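Local coordinates for functional macrophage inflammatory protein 1-alpha homolog (Human herpesvirus 8, PDB 1ZXT), which acts as a virus-encoded chemokine that binds CC chemokine receptors, at residues S55-W58 and V59-L62. Residues are numbered along the deposited sequence; the frame is centred on the assembly and turned at random.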
loop_
_atom_site.group_PDB
_atom_site.type_symbol
_atom_site.label_atom_id
_atom_site.label_comp_id
_atom_site.label_asym_id
_atom_site.label_seq_id
_atom_site.Cartn_x
_atom_site.Cartn_y
_atom_site.Cartn_z
ATOM N N SER A 55 -2.869 4.260 -8.984
ATOM C CA SER A 55 -3.056 4.973 -10.259
ATOM C C SER A 55 -1.847 5.703 -10.745
ATOM O O SER A 55 -1.810 6.160 -11.916
ATOM C CB SER A 55 -4.219 5.938 -10.132
ATOM O OG SER A 55 -3.825 7.125 -9.506
ATOM N N LYS A 56 -0.832 5.797 -9.922
ATOM C CA LYS A 56 0.437 6.388 -10.310
ATOM C C LYS A 56 1.421 5.386 -10.832
ATOM O O LYS A 56 1.727 4.408 -10.192
ATOM C CB LYS A 56 1.090 7.098 -9.112
ATOM C CG LYS A 56 0.238 8.192 -8.448
ATOM C CD LYS A 56 -0.133 9.255 -9.384
ATOM C CE LYS A 56 -0.564 10.504 -8.631
ATOM N NZ LYS A 56 -0.919 11.648 -9.544
ATOM N N ASN A 57 2.000 5.692 -11.977
ATOM C CA ASN A 57 2.960 4.784 -12.565
ATOM C C ASN A 57 4.151 4.440 -11.650
ATOM O O ASN A 57 4.597 3.283 -11.583
ATOM C CB ASN A 57 3.445 5.324 -13.915
ATOM C CG ASN A 57 4.384 4.386 -14.582
ATOM O OD1 ASN A 57 4.109 3.179 -14.695
ATOM N ND2 ASN A 57 5.525 4.906 -15.001
ATOM N N TRP A 58 4.692 5.429 -10.951
ATOM C CA TRP A 58 5.815 5.107 -10.076
ATOM C C TRP A 58 5.438 4.092 -8.952
ATOM O O TRP A 58 6.220 3.260 -8.535
ATOM C CB TRP A 58 6.502 6.360 -9.527
ATOM C CG TRP A 58 5.752 7.159 -8.557
ATOM C CD1 TRP A 58 5.039 8.307 -8.803
ATOM C CD2 TRP A 58 5.590 6.892 -7.136
ATOM N NE1 TRP A 58 4.471 8.775 -7.633
ATOM C CE2 TRP A 58 4.799 7.936 -6.601
ATOM C CE3 TRP A 58 6.053 5.904 -6.276
ATOM C CZ2 TRP A 58 4.504 8.024 -5.247
ATOM C CZ3 TRP A 58 5.746 5.973 -4.950
ATOM C CH2 TRP A 58 4.951 7.030 -4.435
ATOM N N VAL A 59 4.229 4.153 -8.482
ATOM C CA VAL A 59 3.760 3.186 -7.467
ATOM C C VAL A 59 3.608 1.761 -8.058
ATOM O O VAL A 59 3.983 0.776 -7.423
ATOM C CB VAL A 59 2.394 3.594 -6.863
ATOM C CG1 VAL A 59 1.864 2.579 -5.836
ATOM C CG2 VAL A 59 2.434 4.937 -6.166
ATOM N N ARG A 60 3.057 1.666 -9.265
ATOM C CA ARG A 60 2.971 0.386 -9.926
ATOM C C ARG A 60 4.338 -0.206 -10.143
ATOM O O ARG A 60 4.510 -1.424 -10.160
ATOM C CB ARG A 60 2.280 0.528 -11.275
ATOM C CG ARG A 60 0.818 0.786 -11.176
ATOM C CD ARG A 60 0.152 0.797 -12.540
ATOM N NE ARG A 60 -0.696 1.977 -12.653
ATOM C CZ ARG A 60 -0.446 3.037 -13.423
ATOM N NH1 ARG A 60 0.616 3.104 -14.232
ATOM N NH2 ARG A 60 -1.311 4.037 -13.414
ATOM N N GLN A 61 5.332 0.634 -10.401
ATOM C CA GLN A 61 6.661 0.112 -10.699
ATOM C C GLN A 61 7.296 -0.431 -9.459
ATOM O O GLN A 61 7.965 -1.446 -9.518
ATOM C CB GLN A 61 7.537 1.184 -11.305
ATOM C CG GLN A 61 7.071 1.611 -12.663
ATOM C CD GLN A 61 7.998 2.697 -13.233
ATOM O OE1 GLN A 61 9.169 2.418 -13.581
ATOM N NE2 GLN A 61 7.485 3.946 -13.304
ATOM N N LEU A 62 7.095 0.232 -8.319
ATOM C CA LEU A 62 7.570 -0.319 -7.036
ATOM C C LEU A 62 6.852 -1.600 -6.695
ATOM O O LEU A 62 7.456 -2.550 -6.208
ATOM C CB LEU A 62 7.397 0.668 -5.907
ATOM C CG LEU A 62 8.315 1.880 -5.871
ATOM C CD1 LEU A 62 7.839 2.784 -4.789
ATOM C CD2 LEU A 62 9.807 1.499 -5.701
#
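The indole of Trp-58 lies over the methyl CG2 of Val-59, which stands 3.5 Å from the centroid of the Trp-58 six-membered ring and only 4° off its normal, a CH-pi contact. Trp-58 chi1 is 69°, with CG set between the backbone N and the carbonyl carbon, and this turns the ring forward over the N and CG2 of Val-59. Leu-62, one helical turn on, meets the same ring in its plane: CD1 of Leu-62 comes within 3.8 Å of CZ3 of Trp-58 at the edge. Lys-56 adds its CB beside Val-59 CG2. Trp-58, Val-59 and Leu-62 belong to the C-terminal helix 57-64, which packs across the three-stranded antiparallel sheet of the chemokine fold; Val-59 rests on Val-40 and Leu-62 on Leu-42 of strand 40-44, while Trp-58 also touches Pro-19 and Pro-20. Lys-56 is the N-cap residue, and its carbonyl O accepts the first i to i+4 bond, from Arg-60 N at 3.2 Å; Leu-62 N repeats the pattern to Trp-58 O at 3.2 Å. On the exposed side the Arg-60 chain bends at chi3 (-132°) and turns back, laying one guanidinium face over Lys-56 C and Asn-57 N. Arg-60 NE makes a weak hydrogen bond to Pro-54 O. Asn-57 O takes Gln-61 N at 3.0 Å.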